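Local coordinates for protein membrane-bound protease PH1510 (Pyrococcus horikoshii, PDB 6M4B) that cleaves proteins such as casein and a stomatin homolog near hydrophobic or aromatic residues, as the N-terminal serine-protease domain of a membrane-bound enzyme, at residues A[129-134]-A[147-152]; A[106-110]-A[119-123]. The protein carries 1 engineered substitution. All coordinates share one frame; numbering follows the deposited sequence.

How the contacts relate
Read from the N terminus, the chain first builds most of its central parallel sheet and then passes through Cys106 into contact 2, where 106-110 pairs with 119-123 and closes a short beta hairpin. From Pro122 it enters helix 123-139, turns, and comes back as helix 144-152; contact 1, between 129-134 and 147-152, closes this helical loop. The two closures are in series, neither nested nor crossed, and their centres lie about 12 Å apart. They also touch directly: the loop leading into the hairpin runs by the end of helix 144-152, with probable hydrogen bonds from Cys106 N to Phe150 O and from Arg107 NH1 to Thr152 O. This ties the substrate-site residues 106-110 to the helical pair.

Contact 1 of 2, residues A[129-134]-A[147-152]; sequences FIAYIK and AEEFIT
With chi1 at -68°, Ile130 points its CG2 branch away from its backbone N and against Glu148 CG; Glu148, with CG opposite its own N (chi1 180°) and the chain extended beyond, carries its carboxylate to Lys134 NZ. The setting is an antiparallel helix pair, helices 123-139 and 144-152 of this ClpP/crotonase-clan protease domain, whose short segments run 150° apart with axes 8.8 Å from each other. At the more accessible margin, Lys134, bent at chi3 and chi4, brings NZ to Glu148 OE2 at 3.0 Å, a salt bridge met nearly along the C-O axis. Replacing Lys134 by an alanine would probably leave the Glu148 carboxylate without its charged mate and uncover Glu148 CB, against which Lys134 CG and CD now lie. Inward the contact becomes apolar. Ile151 and Ile133 slide past each other in opposite directions, CD1 of Ile151 lying 3.9 Å from CG2 of Ile133 and also reaching the backbone of Phe129 and Ile130. Ile133 CD1 comes to the edge of the Phe150 ring, 4.1 Å from CD2. Tyr87 of helix 84-90 covers this inner side, touching Phe129, Ile133 and Ile151, and Phe129 also packs on the substrate-site residue Ala53. At the far end the side chains of Ile130 and Thr152 cross at about a right angle, CD1 of Ile130 meeting CG2 of Thr152 at 3.8 Å.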
ATOM      1  N   PHE A 129       9.726   6.076   3.163  1.00 38.99           N
ATOM      2  CA  PHE A 129       9.046   6.855   2.157  1.00 39.60           C
ATOM      3  C   PHE A 129       9.634   6.678   0.792  1.00 37.93           C
ATOM      4  O   PHE A 129       8.877   6.564  -0.180  1.00 37.11           O
ATOM      5  CB  PHE A 129       8.917   8.341   2.554  1.00 41.80           C
ATOM      6  CG  PHE A 129       7.763   8.589   3.465  1.00 41.01           C
ATOM      7  CD1 PHE A 129       6.462   8.436   2.986  1.00 47.28           C
ATOM      8  CD2 PHE A 129       7.948   8.771   4.833  1.00 44.28           C
ATOM      9  CE1 PHE A 129       5.369   8.561   3.840  1.00 50.95           C
ATOM     10  CE2 PHE A 129       6.859   8.888   5.693  1.00 47.82           C
ATOM     11  CZ  PHE A 129       5.572   8.789   5.195  1.00 51.66           C
ATOM     12  N   ILE A 130      10.948   6.540   0.729  1.00 35.68           N
ATOM     13  CA  ILE A 130      11.624   6.207  -0.517  1.00 35.02           C
ATOM     14  C   ILE A 130      11.166   4.837  -1.010  1.00 37.98           C
ATOM     15  O   ILE A 130      10.792   4.710  -2.175  1.00 40.79           O
ATOM     16  CB  ILE A 130      13.150   6.230  -0.382  1.00 37.96           C
ATOM     17  CG1 ILE A 130      13.635   7.676  -0.160  1.00 42.58           C
ATOM     18  CG2 ILE A 130      13.819   5.652  -1.604  1.00 38.50           C
ATOM     19  CD1 ILE A 130      15.106   7.807   0.236  1.00 41.94           C
ATOM     20  N   ALA A 131      11.146   3.825  -0.147  1.00 35.54           N
ATOM     21  CA  ALA A 131      10.652   2.531  -0.581  1.00 38.75           C
ATOM     22  C   ALA A 131       9.188   2.646  -1.070  1.00 39.00           C
ATOM     23  O   ALA A 131       8.841   2.054  -2.097  1.00 34.21           O
ATOM     24  CB  ALA A 131      10.767   1.504   0.522  1.00 38.21           C
ATOM     25  N   TYR A 132       8.355   3.424  -0.378  1.00 33.60           N
ATOM     26  CA  TYR A 132       6.943   3.537  -0.771  1.00 34.12           C
ATOM     27  C   TYR A 132       6.744   4.265  -2.133  1.00 38.36           C
ATOM     28  O   TYR A 132       6.066   3.739  -3.036  1.00 34.27           O
ATOM     29  CB  TYR A 132       6.172   4.216   0.300  1.00 34.99           C
ATOM     30  CG  TYR A 132       4.716   4.327   0.069  1.00 39.48           C
ATOM     31  CD1 TYR A 132       3.912   3.200   0.057  1.00 43.42           C
ATOM     32  CD2 TYR A 132       4.108   5.573  -0.089  1.00 41.05           C
ATOM     33  CE1 TYR A 132       2.557   3.276  -0.153  1.00 41.20           C
ATOM     34  CE2 TYR A 132       2.740   5.673  -0.249  1.00 38.25           C
ATOM     35  CZ  TYR A 132       1.972   4.553  -0.314  1.00 42.12           C
ATOM     36  OH  TYR A 132       0.625   4.674  -0.482  1.00 40.52           O
ATOM     37  N   ILE A 133       7.410   5.398  -2.312  1.00 37.05           N
ATOM     38  CA  ILE A 133       7.273   6.189  -3.539  1.00 37.99           C
ATOM     39  C   ILE A 133       7.830   5.435  -4.759  1.00 38.56           C
ATOM     40  O   ILE A 133       7.208   5.428  -5.822  1.00 37.91           O
ATOM     41  CB  ILE A 133       7.876   7.598  -3.420  1.00 36.83           C
ATOM     42  CG1 ILE A 133       7.129   8.555  -4.364  1.00 35.54           C
ATOM     43  CG2 ILE A 133       9.393   7.617  -3.677  1.00 37.19           C
ATOM     44  CD1 ILE A 133       7.572   9.982  -4.258  1.00 35.56           C
ATOM     45  N   LYS A 134       8.903   4.685  -4.552  1.00 35.95           N
ATOM     46  CA  LYS A 134       9.471   3.864  -5.601  1.00 35.95           C
ATOM     47  C   LYS A 134       8.563   2.713  -6.005  1.00 34.88           C
ATOM     48  O   LYS A 134       8.466   2.370  -7.181  1.00 32.83           O
ATOM     49  CB  LYS A 134      10.839   3.340  -5.216  1.00 41.37           C
ATOM     50  CG  LYS A 134      11.942   4.373  -5.353  1.00 47.00           C
ATOM     51  CD  LYS A 134      13.282   3.852  -4.878  1.00 54.06           C
ATOM     52  CE  LYS A 134      13.878   2.765  -5.770  1.00 59.10           C
ATOM     53  NZ  LYS A 134      15.156   3.179  -6.379  1.00 63.00           N
ATOM     54  N   ALA A 147      11.280   9.315  -9.157  1.00 34.31           N
ATOM     55  CA  ALA A 147      10.401   9.318  -7.973  1.00 38.69           C
ATOM     56  C   ALA A 147      11.216   9.410  -6.677  1.00 38.00           C
ATOM     57  O   ALA A 147      10.859  10.146  -5.764  1.00 39.74           O
ATOM     58  CB  ALA A 147       9.488   8.095  -7.946  1.00 35.60           C
ATOM     59  N   GLU A 148      12.297   8.650  -6.607  1.00 42.21           N
ATOM     60  CA  GLU A 148      13.210   8.697  -5.450  1.00 44.41           C
ATOM     61  C   GLU A 148      13.790  10.110  -5.306  1.00 42.79           C
ATOM     62  O   GLU A 148      13.758  10.682  -4.234  1.00 41.20           O
ATOM     63  CB  GLU A 148      14.339   7.666  -5.588  1.00 42.57           C
ATOM     64  CG  GLU A 148      15.297   7.701  -4.399  1.00 49.20           C
ATOM     65  CD  GLU A 148      16.370   6.602  -4.388  1.00 46.12           C
ATOM     66  OE1 GLU A 148      17.323   6.747  -3.621  1.00 54.60           O
ATOM     67  OE2 GLU A 148      16.319   5.628  -5.137  1.00 49.94           O
ATOM     68  N   GLU A 149      14.215  10.708  -6.413  1.00 39.34           N
ATOM     69  CA  GLU A 149      14.721  12.073  -6.347  1.00 37.84           C
ATOM     70  C   GLU A 149      13.740  13.115  -5.883  1.00 38.86           C
ATOM     71  O   GLU A 149      14.163  14.123  -5.307  1.00 39.58           O
ATOM     72  CB  GLU A 149      15.376  12.487  -7.642  1.00 42.10           C
ATOM     73  CG  GLU A 149      16.542  11.562  -8.047  1.00 43.76           C
ATOM     74  CD  GLU A 149      17.161  11.956  -9.369  1.00 44.43           C
ATOM     75  OE1 GLU A 149      16.808  13.011  -9.893  1.00 54.79           O
ATOM     76  OE2 GLU A 149      18.037  11.251  -9.860  1.00 52.75           O
ATOM     77  N   PHE A 150      12.442  12.914  -6.080  1.00 36.03           N
ATOM     78  CA  PHE A 150      11.509  13.844  -5.487  1.00 36.25           C
ATOM     79  C   PHE A 150      11.771  13.987  -3.979  1.00 39.91           C
ATOM     80  O   PHE A 150      11.401  14.998  -3.383  1.00 41.07           O
ATOM     81  CB  PHE A 150      10.030  13.412  -5.643  1.00 39.74           C
ATOM     82  CG  PHE A 150       9.496  13.372  -7.058  1.00 38.96           C
ATOM     83  CD1 PHE A 150      10.008  14.180  -8.069  1.00 40.33           C
ATOM     84  CD2 PHE A 150       8.453  12.476  -7.379  1.00 39.50           C
ATOM     85  CE1 PHE A 150       9.494  14.143  -9.351  1.00 41.08           C
ATOM     86  CE2 PHE A 150       7.920  12.434  -8.665  1.00 40.33           C
ATOM     87  CZ  PHE A 150       8.425  13.290  -9.651  1.00 42.69           C
ATOM     88  N   ILE A 151      12.253  12.920  -3.357  1.00 38.11           N
ATOM     89  CA  ILE A 151      12.538  12.907  -1.944  1.00 40.39           C
ATOM     90  C   ILE A 151      13.995  13.333  -1.727  1.00 39.95           C
ATOM     91  O   ILE A 151      14.244  14.281  -0.999  1.00 36.18           O
ATOM     92  CB  ILE A 151      12.284  11.503  -1.306  1.00 40.93           C
ATOM     93  CG1 ILE A 151      10.798  11.223  -1.212  1.00 39.10           C
ATOM     94  CG2 ILE A 151      12.909  11.376   0.087  1.00 41.03           C
ATOM     95  CD1 ILE A 151      10.450   9.844  -0.705  1.00 39.38           C
ATOM     96  N   THR A 152      14.944  12.621  -2.337  1.00 42.69           N
ATOM     97  CA  THR A 152      16.348  12.785  -1.954  1.00 48.00           C
ATOM     98  C   THR A 152      16.927  14.149  -2.379  1.00 52.83           C
ATOM     99  O   THR A 152      17.839  14.638  -1.750  1.00 48.59           O
ATOM    100  CB  THR A 152      17.227  11.706  -2.552  1.00 47.27           C
ATOM    101  OG1 THR A 152      17.094  11.740  -3.984  1.00 47.27           O
ATOM    102  CG2 THR A 152      16.864  10.316  -1.966  1.00 43.88           C
TER

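Contact 2 of 2, residues A[106-110]-A[119-123]; sequences CRPIL and IEAPP
Two backbone hydrogen bonds join Leu110 to Ile119 and Ala121 to Pro108, one on each side of the non-hydrogen-bonded antiparallel pair Ile109-Glu120. Leu110 N gives the shorter and straighter of them, 2.8 Å to Ile119 O with an N-H...O angle of 173°. Ala121 N lies 3.2 Å from Pro108 O. A CA-H...O contact lets Ile119 O meet Ile109 CA as well, at 3.4 Å.

Apolar packing follows the same path. Leu110, with CG anti to the carbonyl carbon (chi1 -55°), crosses Ile119 at about a right angle and sets CD1 3.7 Å from Ile119 CG2, while its CD2 lies near CA and CB of Ala121. Pro108 CB meets Ala121 CB at 4.0 Å, and both residues rest on Thr126 of helix 123-139.

Charge adds only a loose attraction: Glu120 OE1 is 4.2 Å from Arg107 NE, well out of the guanidinium plane and with no N-H aimed at it. The two flat groups stand 85° apart, and Arg107 NH1 instead bonds to Thr152 O.

Pro122 occupies the N-cap position of helix 123-139, which carries the active-site Lys124, and its O bonds to Thr126 OG1. This is a surface beta hairpin whose first strand and the loop before it include Cys106 to Leu110, residues of the substrate-binding site of this serine protease.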
ATOM      1  N   CYS A 106       9.118  16.202  -2.488  1.00 40.79           N
ATOM      2  CA  CYS A 106       8.555  15.354  -1.387  1.00 38.25           C
ATOM      3  C   CYS A 106       9.542  15.044  -0.241  1.00 39.62           C
ATOM      4  O   CYS A 106       9.371  14.006   0.451  1.00 37.97           O
ATOM      5  CB  CYS A 106       8.087  14.003  -1.998  1.00 41.13           C
ATOM      6  SG  CYS A 106       7.116  14.200  -3.479  1.00 47.79           S
ATOM      7  N   ARG A 107      10.572  15.865  -0.066  1.00 42.87           N
ATOM      8  CA  ARG A 107      11.481  15.677   1.060  1.00 51.41           C
ATOM      9  C   ARG A 107      10.627  15.628   2.315  1.00 47.46           C
ATOM     10  O   ARG A 107       9.910  16.589   2.585  1.00 42.70           O
ATOM     11  CB  ARG A 107      12.529  16.774   1.193  1.00 54.46           C
ATOM     12  CG  ARG A 107      13.648  16.299   2.132  1.00 63.02           C
ATOM     13  CD  ARG A 107      14.679  17.385   2.408  1.00 73.39           C
ATOM     14  NE  ARG A 107      15.344  17.941   1.218  1.00 72.48           N
ATOM     15  CZ  ARG A 107      16.217  17.288   0.449  1.00 68.99           C
ATOM     16  NH1 ARG A 107      16.521  16.014   0.686  1.00 74.72           N
ATOM     17  NH2 ARG A 107      16.778  17.902  -0.594  1.00 67.32           N
ATOM     18  N   PRO A 108      10.627  14.479   3.034  1.00 50.68           N
ATOM     19  CA  PRO A 108       9.760  14.391   4.225  1.00 54.50           C
ATOM     20  C   PRO A 108      10.364  15.219   5.358  1.00 53.70           C
ATOM     21  O   PRO A 108      11.549  15.042   5.712  1.00 53.82           O
ATOM     22  CB  PRO A 108       9.703  12.883   4.548  1.00 53.39           C
ATOM     23  CG  PRO A 108      10.872  12.292   3.852  1.00 53.31           C
ATOM     24  CD  PRO A 108      11.412  13.249   2.830  1.00 48.65           C
ATOM     25  N   ILE A 109       9.568  16.166   5.829  1.00 53.93           N
ATOM     26  CA  ILE A 109       9.950  17.084   6.886  1.00 64.16           C
ATOM     27  C   ILE A 109       8.909  17.092   8.022  1.00 61.93           C
ATOM     28  O   ILE A 109       7.733  16.858   7.803  1.00 65.60           O
ATOM     29  CB  ILE A 109      10.130  18.509   6.350  1.00 69.45           C
ATOM     30  CG1 ILE A 109       8.765  19.149   5.979  1.00 71.00           C
ATOM     31  CG2 ILE A 109      11.172  18.501   5.235  1.00 69.63           C
ATOM     32  CD1 ILE A 109       8.841  20.567   5.447  1.00 73.97           C
ATOM     33  N   LEU A 110       9.361  17.318   9.244  1.00 55.71           N
ATOM     34  CA  LEU A 110       8.478  17.233  10.433  1.00 53.75           C
ATOM     35  C   LEU A 110       7.831  18.591  10.739  1.00 50.97           C
ATOM     36  O   LEU A 110       6.730  18.652  11.247  1.00 65.94           O
ATOM     37  CB  LEU A 110       9.286  16.689  11.633  1.00 52.48           C
ATOM     38  CG  LEU A 110      10.033  15.356  11.480  1.00 49.05           C
ATOM     39  CD1 LEU A 110      10.582  14.853  12.835  1.00 50.87           C
ATOM     40  CD2 LEU A 110       9.116  14.318  10.879  1.00 48.73           C
ATOM     41  N   ILE A 119      13.131  20.831  10.294  1.00 48.70           N
ATOM     42  CA  ILE A 119      13.386  19.539  10.893  1.00 47.21           C
ATOM     43  C   ILE A 119      13.221  18.419   9.800  1.00 49.96           C
ATOM     44  O   ILE A 119      12.096  18.084   9.393  1.00 46.08           O
ATOM     45  CB  ILE A 119      12.423  19.279  12.100  1.00 49.60           C
ATOM     46  CG1 ILE A 119      12.534  20.375  13.194  1.00 40.31           C
ATOM     47  CG2 ILE A 119      12.673  17.887  12.722  1.00 46.32           C
ATOM     48  CD1 ILE A 119      11.528  20.229  14.329  1.00 40.82           C
ATOM     49  N   GLU A 120      14.315  17.822   9.378  1.00 45.29           N
ATOM     50  CA  GLU A 120      14.254  16.642   8.486  1.00 59.29           C
ATOM     51  C   GLU A 120      13.740  15.409   9.235  1.00 58.19           C
ATOM     52  O   GLU A 120      14.064  15.201  10.379  1.00 61.57           O
ATOM     53  CB  GLU A 120      15.613  16.347   7.840  1.00 54.94           C
ATOM     54  CG  GLU A 120      16.020  17.541   6.984  1.00 67.96           C
ATOM     55  CD  GLU A 120      17.117  17.235   6.003  1.00 84.10           C
ATOM     56  OE1 GLU A 120      16.765  16.691   4.941  1.00 83.25           O
ATOM     57  OE2 GLU A 120      18.309  17.543   6.267  1.00 91.65           O
ATOM     58  N   ALA A 121      12.897  14.623   8.588  1.00 53.56           N
ATOM     59  CA  ALA A 121      12.596  13.276   9.050  1.00 51.56           C
ATOM     60  C   ALA A 121      13.889  12.466   9.307  1.00 42.49           C
ATOM     61  O   ALA A 121      14.883  12.574   8.563  1.00 45.83           O
ATOM     62  CB  ALA A 121      11.721  12.552   8.033  1.00 59.31           C
ATOM     63  N   PRO A 122      13.885  11.660  10.374  1.00 40.30           N
ATOM     64  CA  PRO A 122      15.053  10.780  10.571  1.00 45.56           C
ATOM     65  C   PRO A 122      15.233   9.803   9.360  1.00 49.88           C
ATOM     66  O   PRO A 122      14.250   9.509   8.658  1.00 41.67           O
ATOM     67  CB  PRO A 122      14.710   9.994  11.844  1.00 46.87           C
ATOM     68  CG  PRO A 122      13.278  10.323  12.230  1.00 44.08           C
ATOM     69  CD  PRO A 122      12.768  11.414  11.320  1.00 40.75           C
ATOM     70  N   PRO A 123      16.462   9.323   9.123  1.00 50.41           N
ATOM     71  CA  PRO A 123      16.827   8.518   7.943  1.00 48.50           C
ATOM     72  C   PRO A 123      15.966   7.295   7.719  1.00 52.46           C
ATOM     73  O   PRO A 123      15.674   6.979   6.575  1.00 51.61           O
ATOM     74  CB  PRO A 123      18.280   8.082   8.208  1.00 49.59           C
ATOM     75  CG  PRO A 123      18.779   8.903   9.367  1.00 47.37           C
ATOM     76  CD  PRO A 123      17.622   9.631   9.993  1.00 52.09           C
TER